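Citrate synthase (Mycobacterium tuberculosis, PDB 4TVM) catalyses the condensation of oxaloacetate with acetyl-CoA and water to give citrate and CoA, as a citrate synthase of the Krebs cycle. Local coordinates at residues Ile165-Lys170 with Asn250-Ile255; Leu116-Lys121 with Phe187-Asn192. All blocks are in the same frame, centred on the assembly; numbering follows the deposited sequence.

Contact 1: Ile165-Lys170 with Asn250-Ile255; sequences IRLLAK and NLFTSI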
ATOM      1  N   ILE A 165       6.691  15.060  12.137  1.00 40.89           N
ATOM      2  CA  ILE A 165       8.025  15.299  12.656  1.00 41.30           C
ATOM      3  C   ILE A 165       8.751  13.995  12.888  1.00 44.19           C
ATOM      4  O   ILE A 165       9.848  13.781  12.370  1.00 49.54           O
ATOM      5  CB  ILE A 165       7.978  16.131  13.965  1.00 37.26           C
ATOM      6  CG1 ILE A 165       7.284  17.480  13.724  1.00 36.13           C
ATOM      7  CG2 ILE A 165       9.370  16.409  14.461  1.00 38.38           C
ATOM      8  CD1 ILE A 165       7.796  18.219  12.481  1.00 36.97           C
ATOM      9  N   ARG A 166       8.141  13.125  13.682  1.00 49.79           N
ATOM     10  CA  ARG A 166       8.711  11.806  13.963  1.00 45.36           C
ATOM     11  C   ARG A 166       9.162  11.052  12.714  1.00 47.02           C
ATOM     12  O   ARG A 166      10.190  10.383  12.728  1.00 52.66           O
ATOM     13  CB  ARG A 166       7.693  10.960  14.704  1.00 45.90           C
ATOM     14  CG  ARG A 166       7.893  10.951  16.196  1.00 45.47           C
ATOM     15  CD  ARG A 166       6.604  10.760  16.942  1.00 43.08           C
ATOM     16  NE  ARG A 166       6.875  10.760  18.363  1.00 43.53           N
ATOM     17  CZ  ARG A 166       5.967  10.513  19.302  1.00 46.01           C
ATOM     18  NH1 ARG A 166       4.704  10.235  18.962  1.00 45.93           N
ATOM     19  NH2 ARG A 166       6.327  10.545  20.584  1.00 43.27           N
ATOM     20  N   LEU A 167       8.402  11.146  11.636  1.00 47.74           N
ATOM     21  CA  LEU A 167       8.780  10.464  10.386  1.00 46.54           C
ATOM     22  C   LEU A 167       9.950  11.130   9.711  1.00 45.83           C
ATOM     23  O   LEU A 167      10.862  10.462   9.250  1.00 51.03           O
ATOM     24  CB  LEU A 167       7.604  10.429   9.407  1.00 46.15           C
ATOM     25  CG  LEU A 167       6.706   9.193   9.507  1.00 43.55           C
ATOM     26  CD1 LEU A 167       5.322   9.470   8.953  1.00 42.42           C
ATOM     27  CD2 LEU A 167       7.348   8.049   8.750  1.00 44.98           C
ATOM     28  N   LEU A 168       9.918  12.448   9.617  1.00 44.19           N
ATOM     29  CA  LEU A 168      11.007  13.155   8.952  1.00 46.09           C
ATOM     30  C   LEU A 168      12.311  12.982   9.715  1.00 46.25           C
ATOM     31  O   LEU A 168      13.383  12.913   9.112  1.00 45.61           O
ATOM     32  CB  LEU A 168      10.690  14.641   8.830  1.00 42.38           C
ATOM     33  CG  LEU A 168       9.698  14.977   7.736  1.00 38.27           C
ATOM     34  CD1 LEU A 168       9.223  16.402   7.957  1.00 39.95           C
ATOM     35  CD2 LEU A 168      10.356  14.825   6.375  1.00 38.39           C
ATOM     36  N   ALA A 169      12.219  12.922  11.042  1.00 46.17           N
ATOM     37  CA  ALA A 169      13.425  12.745  11.884  1.00 44.69           C
ATOM     38  C   ALA A 169      13.894  11.325  11.878  1.00 41.48           C
ATOM     39  O   ALA A 169      15.063  11.072  11.663  1.00 42.53           O
ATOM     40  CB  ALA A 169      13.177  13.164  13.318  1.00 41.02           C
ATOM     41  N   LYS A 170      12.982  10.400  12.158  1.00 43.25           N
ATOM     42  CA  LYS A 170      13.372   9.014  12.440  1.00 44.26           C
ATOM     43  C   LYS A 170      13.607   8.112  11.237  1.00 41.27           C
ATOM     44  O   LYS A 170      14.268   7.094  11.380  1.00 40.56           O
ATOM     45  CB  LYS A 170      12.354   8.350  13.337  1.00 43.61           C
ATOM     46  CG  LYS A 170      12.176   9.099  14.619  1.00 42.36           C
ATOM     47  CD  LYS A 170      11.375   8.300  15.625  1.00 41.81           C
ATOM     48  CE  LYS A 170      11.657   8.856  17.020  1.00 41.42           C
ATOM     49  NZ  LYS A 170      10.654   9.884  17.347  1.00 43.53           N
ATOM     50  N   ASN A 250      -3.696   5.411   9.537  1.00 45.59           N
ATOM     51  CA  ASN A 250      -2.872   6.428  10.166  1.00 42.31           C
ATOM     52  C   ASN A 250      -1.702   6.810   9.260  1.00 42.28           C
ATOM     53  O   ASN A 250      -1.502   6.243   8.185  1.00 45.34           O
ATOM     54  CB  ASN A 250      -2.446   6.025  11.579  1.00 43.96           C
ATOM     55  CG  ASN A 250      -1.253   5.091  11.605  1.00 48.70           C
ATOM     56  OD1 ASN A 250      -0.255   5.316  10.930  1.00 53.13           O
ATOM     57  ND2 ASN A 250      -1.348   4.034  12.407  1.00 48.62           N
ATOM     58  N   LEU A 251      -0.957   7.816   9.682  1.00 42.86           N
ATOM     59  CA  LEU A 251       0.110   8.363   8.863  1.00 39.57           C
ATOM     60  C   LEU A 251       1.173   7.351   8.557  1.00 40.55           C
ATOM     61  O   LEU A 251       1.596   7.229   7.426  1.00 53.71           O
ATOM     62  CB  LEU A 251       0.742   9.548   9.572  1.00 39.06           C
ATOM     63  CG  LEU A 251       1.670  10.444   8.775  1.00 39.34           C
ATOM     64  CD1 LEU A 251       1.292  10.579   7.313  1.00 40.10           C
ATOM     65  CD2 LEU A 251       1.673  11.811   9.438  1.00 42.37           C
ATOM     66  N   PHE A 252       1.591   6.605   9.565  1.00 41.70           N
ATOM     67  CA  PHE A 252       2.619   5.595   9.391  1.00 40.73           C
ATOM     68  C   PHE A 252       2.191   4.492   8.454  1.00 42.38           C
ATOM     69  O   PHE A 252       2.981   3.999   7.644  1.00 45.28           O
ATOM     70  CB  PHE A 252       2.973   4.973  10.744  1.00 41.13           C
ATOM     71  CG  PHE A 252       3.521   5.956  11.744  1.00 42.49           C
ATOM     72  CD1 PHE A 252       4.179   7.124  11.331  1.00 40.30           C
ATOM     73  CD2 PHE A 252       3.390   5.721  13.111  1.00 43.12           C
ATOM     74  CE1 PHE A 252       4.679   8.023  12.264  1.00 38.25           C
ATOM     75  CE2 PHE A 252       3.890   6.635  14.051  1.00 38.39           C
ATOM     76  CZ  PHE A 252       4.543   7.774  13.621  1.00 38.18           C
ATOM     77  N   THR A 253       0.940   4.075   8.578  1.00 43.22           N
ATOM     78  CA  THR A 253       0.478   2.941   7.803  1.00 40.51           C
ATOM     79  C   THR A 253       0.383   3.373   6.356  1.00 36.64           C
ATOM     80  O   THR A 253       0.760   2.624   5.450  1.00 34.64           O
ATOM     81  CB  THR A 253      -0.851   2.397   8.350  1.00 44.76           C
ATOM     82  OG1 THR A 253      -0.746   2.229   9.777  1.00 40.74           O
ATOM     83  CG2 THR A 253      -1.193   1.079   7.680  1.00 46.80           C
ATOM     84  N   SER A 254      -0.036   4.608   6.124  1.00 37.54           N
ATOM     85  CA  SER A 254      -0.044   5.147   4.744  1.00 38.77           C
ATOM     86  C   SER A 254       1.359   5.285   4.114  1.00 37.20           C
ATOM     87  O   SER A 254       1.535   4.992   2.930  1.00 36.05           O
ATOM     88  CB  SER A 254      -0.791   6.471   4.693  1.00 42.32           C
ATOM     89  OG  SER A 254      -1.902   6.450   5.579  1.00 41.04           O
ATOM     90  N   ILE A 255       2.367   5.671   4.897  1.00 34.23           N
ATOM     91  CA  ILE A 255       3.756   5.769   4.358  1.00 32.84           C
ATOM     92  C   ILE A 255       4.329   4.392   4.053  1.00 33.31           C
ATOM     93  O   ILE A 255       5.011   4.136   3.042  1.00 30.75           O
ATOM     94  CB  ILE A 255       4.666   6.459   5.366  1.00 33.18           C
ATOM     95  CG1 ILE A 255       4.269   7.927   5.508  1.00 34.21           C
ATOM     96  CG2 ILE A 255       6.135   6.295   5.004  1.00 36.63           C
ATOM     97  CD1 ILE A 255       4.268   8.698   4.213  1.00 34.69           C
TER
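Helix-helix packing in the buried, mainly helical body of citrate synthase brings Leu-167 of helix 159-182 against Leu-251, Phe-252 and Ile-255 at the start of helix 251-262. The axes of segments 165-170 and 251-255 come within 11.5 Å at 47°, a gap bridged by side chains alone. One methyl does most of the bridging: Leu-167 CD1 comes in the ring plane to the edge of Phe-252, 3.5 Å from Phe-252 CD1, while Leu-167 CG is 3.6 Å from Phe-252 CE1. The same methyl reaches Leu-251 CG at 3.8 Å and Ile-255 CG1 at 3.9 Å, so one branch meets two successive residues of the first turn and Ile-255 one turn on. With CG anti to the carbonyl carbon (chi1 -61°) the Phe-252 ring is swung to the leucine, although its CB does not point there, and chi2 of -26° turns its CD1-CE1 edge to the methyl. Helix 383-403 packs over the same residues: Ile-396, Trp-399 and Trp-395 touch Leu-167, Leu-251 and Ile-255 respectively. Asn-250 N-caps the helix, its OD1 accepting from Thr-253 N at 2.9 Å, the donor above the amide plane. Ser-254 N and OG both donate to Asn-250 O, the hydroxyl at 2.6 Å.

Contact 2: Leu116-Lys121 with Phe187-Asn192; sequences LHEDLK and FLYPDN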
ATOM      1  N   LEU A 116      15.440   6.879  17.963  1.00 38.21           N
ATOM      2  CA  LEU A 116      14.410   5.879  18.186  1.00 37.23           C
ATOM      3  C   LEU A 116      14.391   5.451  19.642  1.00 37.62           C
ATOM      4  O   LEU A 116      15.430   5.422  20.318  1.00 39.58           O
ATOM      5  CB  LEU A 116      14.703   4.585  17.414  1.00 35.98           C
ATOM      6  CG  LEU A 116      15.227   4.602  16.000  1.00 34.45           C
ATOM      7  CD1 LEU A 116      15.375   3.175  15.510  1.00 37.96           C
ATOM      8  CD2 LEU A 116      14.290   5.360  15.099  1.00 35.97           C
ATOM      9  N   HIS A 117      13.209   5.080  20.099  1.00 39.05           N
ATOM     10  CA  HIS A 117      13.051   4.243  21.303  1.00 40.00           C
ATOM     11  C   HIS A 117      14.066   3.117  21.280  1.00 40.52           C
ATOM     12  O   HIS A 117      14.125   2.366  20.296  1.00 37.63           O
ATOM     13  CB  HIS A 117      11.637   3.613  21.345  1.00 37.44           C
ATOM     14  CG  HIS A 117      11.191   3.248  22.723  1.00 39.19           C
ATOM     15  ND1 HIS A 117      11.622   2.106  23.366  1.00 39.87           N
ATOM     16  CD2 HIS A 117      10.359   3.872  23.587  1.00 37.16           C
ATOM     17  CE1 HIS A 117      11.076   2.042  24.564  1.00 36.78           C
ATOM     18  NE2 HIS A 117      10.312   3.110  24.722  1.00 37.25           N
ATOM     19  N   GLU A 118      14.843   2.989  22.359  1.00 41.55           N
ATOM     20  CA  GLU A 118      15.822   1.903  22.485  1.00 46.79           C
ATOM     21  C   GLU A 118      15.296   0.499  22.127  1.00 50.61           C
ATOM     22  O   GLU A 118      16.046  -0.320  21.568  1.00 50.09           O
ATOM     23  CB  GLU A 118      16.390   1.851  23.897  1.00 50.06           C
ATOM     24  CG  GLU A 118      17.636   2.695  24.089  1.00 50.97           C
ATOM     25  CD  GLU A 118      18.779   2.179  23.259  1.00 50.09           C
ATOM     26  OE1 GLU A 118      19.152   2.872  22.291  1.00 46.81           O
ATOM     27  OE2 GLU A 118      19.269   1.071  23.551  1.00 50.98           O
ATOM     28  N   ASP A 119      14.043   0.199  22.486  1.00 44.65           N
ATOM     29  CA  ASP A 119      13.430  -1.069  22.081  1.00 42.72           C
ATOM     30  C   ASP A 119      13.258  -1.192  20.571  1.00 41.17           C
ATOM     31  O   ASP A 119      13.435  -2.272  19.996  1.00 36.13           O
ATOM     32  CB  ASP A 119      12.088  -1.269  22.747  1.00 45.00           C
ATOM     33  CG  ASP A 119      12.194  -1.597  24.209  1.00 45.44           C
ATOM     34  OD1 ASP A 119      13.305  -1.633  24.775  1.00 49.94           O
ATOM     35  OD2 ASP A 119      11.124  -1.810  24.805  1.00 51.84           O
ATOM     36  N   LEU A 120      12.911  -0.084  19.928  1.00 42.65           N
ATOM     37  CA  LEU A 120      12.803  -0.053  18.470  1.00 39.33           C
ATOM     38  C   LEU A 120      14.151  -0.158  17.844  1.00 35.03           C
ATOM     39  O   LEU A 120      14.308  -0.768  16.796  1.00 42.82           O
ATOM     40  CB  LEU A 120      12.098   1.193  17.958  1.00 39.17           C
ATOM     41  CG  LEU A 120      11.904   1.130  16.439  1.00 41.50           C
ATOM     42  CD1 LEU A 120      10.962   0.005  16.078  1.00 41.58           C
ATOM     43  CD2 LEU A 120      11.415   2.447  15.857  1.00 43.99           C
ATOM     44  N   LYS A 121      15.145   0.389  18.498  1.00 35.56           N
ATOM     45  CA  LYS A 121      16.540   0.122  18.103  1.00 34.58           C
ATOM     46  C   LYS A 121      16.882  -1.341  18.209  1.00 33.96           C
ATOM     47  O   LYS A 121      17.370  -1.919  17.258  1.00 34.14           O
ATOM     48  CB  LYS A 121      17.485   0.904  18.990  1.00 37.15           C
ATOM     49  CG  LYS A 121      18.881   1.045  18.440  1.00 39.51           C
ATOM     50  CD  LYS A 121      19.857   1.378  19.548  1.00 42.13           C
ATOM     51  CE  LYS A 121      21.252   1.633  19.010  1.00 42.16           C
ATOM     52  NZ  LYS A 121      22.265   0.913  19.806  1.00 41.76           N
ATOM     53  N   PHE A 187      25.564   0.149  15.360  1.00 42.60           N
ATOM     54  CA  PHE A 187      24.779   1.328  15.081  1.00 42.93           C
ATOM     55  C   PHE A 187      25.446   2.442  15.830  1.00 44.73           C
ATOM     56  O   PHE A 187      25.917   2.232  16.924  1.00 53.54           O
ATOM     57  CB  PHE A 187      23.351   1.214  15.571  1.00 37.32           C
ATOM     58  CG  PHE A 187      22.538   0.129  14.908  1.00 38.71           C
ATOM     59  CD1 PHE A 187      23.038  -0.680  13.878  1.00 41.98           C
ATOM     60  CD2 PHE A 187      21.234  -0.062  15.302  1.00 37.15           C
ATOM     61  CE1 PHE A 187      22.229  -1.653  13.287  1.00 40.89           C
ATOM     62  CE2 PHE A 187      20.445  -1.025  14.718  1.00 38.47           C
ATOM     63  CZ  PHE A 187      20.938  -1.820  13.708  1.00 37.81           C
ATOM     64  N   LEU A 188      25.475   3.634  15.246  1.00 48.83           N
ATOM     65  CA  LEU A 188      25.849   4.860  15.982  1.00 44.93           C
ATOM     66  C   LEU A 188      24.590   5.591  16.426  1.00 42.05           C
ATOM     67  O   LEU A 188      23.487   5.175  16.082  1.00 36.64           O
ATOM     68  CB  LEU A 188      26.698   5.783  15.086  1.00 45.91           C
ATOM     69  CG  LEU A 188      28.222   5.604  15.191  1.00 49.24           C
ATOM     70  CD1 LEU A 188      28.578   4.132  15.202  1.00 47.39           C
ATOM     71  CD2 LEU A 188      28.985   6.321  14.069  1.00 49.24           C
ATOM     72  N   TYR A 189      24.755   6.694  17.169  1.00 41.44           N
ATOM     73  CA  TYR A 189      23.641   7.578  17.514  1.00 40.77           C
ATOM     74  C   TYR A 189      23.733   8.935  16.832  1.00 39.57           C
ATOM     75  O   TYR A 189      24.786   9.292  16.385  1.00 49.18           O
ATOM     76  CB  TYR A 189      23.589   7.773  19.005  1.00 40.27           C
ATOM     77  CG  TYR A 189      23.100   6.558  19.730  1.00 42.71           C
ATOM     78  CD1 TYR A 189      21.731   6.324  19.903  1.00 44.41           C
ATOM     79  CD2 TYR A 189      23.995   5.638  20.253  1.00 40.76           C
ATOM     80  CE1 TYR A 189      21.277   5.200  20.582  1.00 39.05           C
ATOM     81  CE2 TYR A 189      23.561   4.534  20.931  1.00 37.80           C
ATOM     82  CZ  TYR A 189      22.207   4.319  21.087  1.00 39.20           C
ATOM     83  OH  TYR A 189      21.804   3.214  21.778  1.00 38.19           O
ATOM     84  N   PRO A 190      22.615   9.674  16.716  1.00 43.91           N
ATOM     85  CA  PRO A 190      22.632  11.084  16.296  1.00 48.30           C
ATOM     86  C   PRO A 190      23.609  11.984  17.051  1.00 49.24           C
ATOM     87  O   PRO A 190      23.736  11.867  18.255  1.00 48.54           O
ATOM     88  CB  PRO A 190      21.199  11.548  16.584  1.00 46.46           C
ATOM     89  CG  PRO A 190      20.375  10.328  16.376  1.00 44.73           C
ATOM     90  CD  PRO A 190      21.238   9.131  16.686  1.00 45.87           C
ATOM     91  N   ASP A 191      24.298  12.849  16.312  1.00 52.18           N
ATOM     92  CA  ASP A 191      25.115  13.935  16.862  1.00 52.30           C
ATOM     93  C   ASP A 191      24.297  15.226  16.734  1.00 50.41           C
ATOM     94  O   ASP A 191      23.963  15.629  15.630  1.00 50.77           O
ATOM     95  CB  ASP A 191      26.389  14.038  16.028  1.00 54.05           C
ATOM     96  CG  ASP A 191      27.458  14.918  16.660  1.00 53.92           C
ATOM     97  OD1 ASP A 191      27.158  15.756  17.542  1.00 54.32           O
ATOM     98  OD2 ASP A 191      28.626  14.738  16.259  1.00 48.57           O
ATOM     99  N   ASN A 192      23.965  15.868  17.849  1.00 52.74           N
ATOM    100  CA  ASN A 192      23.195  17.131  17.797  1.00 61.28           C
ATOM    101  C   ASN A 192      23.876  18.233  17.032  1.00 59.79           C
ATOM    102  O   ASN A 192      23.256  19.226  16.701  1.00 63.25           O
ATOM    103  CB  ASN A 192      22.873  17.680  19.196  1.00 63.40           C
ATOM    104  CG  ASN A 192      21.504  17.249  19.687  1.00 69.48           C
ATOM    105  OD1 ASN A 192      20.565  17.071  18.899  1.00 74.03           O
ATOM    106  ND2 ASN A 192      21.382  17.076  20.989  1.00 68.16           N
TER
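Lys-121, in the short helix 118-122, meets Phe-187 and Tyr-189 of the extended loop between helices 159-182 and 196-205, a helix-to-loop contact at the surface of the helical fold. From CB, which points toward the loop, the chain sets out with CG anti to the backbone N (chi1 -163°). Lys-121 CG then lies near the plane of the Phe-187 ring, at its edge, 4.1 Å from Phe-187 CD2. The lysine chain and the phenylalanine run alongside each other with opposed directions. Lys-121 CD is 3.5 Å from Tyr-189 OH. Lys-121 CE also approaches Phe-187 CB. On the tyrosine, Lys-121 CE is 3.5 Å from Tyr-189 CZ. A final bend at chi4 brings Lys-121 NZ to Tyr-189 OH, to which it donates a hydrogen bond of 3.1 Å. Tyr-189 OH takes the lysine N-H and donates to Glu-118 OE1; the ammonium and the carboxylate together would probably polarise the O-H. Phe-187 is further held by a ring stack with Tyr-177 of helix 159-182 and an edge-to-face contact with Phe-124. At the helix start, His-117 serves as N-cap, its ND1 accepting from Asp-119 N near the ring plane. The Glu-118 carboxylate and Tyr-189 ring planes are 40° apart, and Tyr-189 OH reaches Glu-118 OE1 at 2.7 Å from above the carboxylate plane.

Followed from the N terminus, the chain first passes 116-121, at the start of helix 118-122, then 165-170 within helix 159-182, then the loop segment 187-192, and last 250-255 at the head of helix 251-262. The segments therefore alternate and the two contacts cross: contact 2 closes a loop with 65 residues between its segments, contact 1 one with 79, and contact 2 opens before contact 1 and closes while contact 1 is still open. Contact 1 ties helix 159-182 to helix 251-262 in the buried body, whereas contact 2 fastens a surface loop to a short helix. Their centres are about 17 Å apart, yet they meet where Lys-170 CB packs 4.0 Å from Leu-116 CD2.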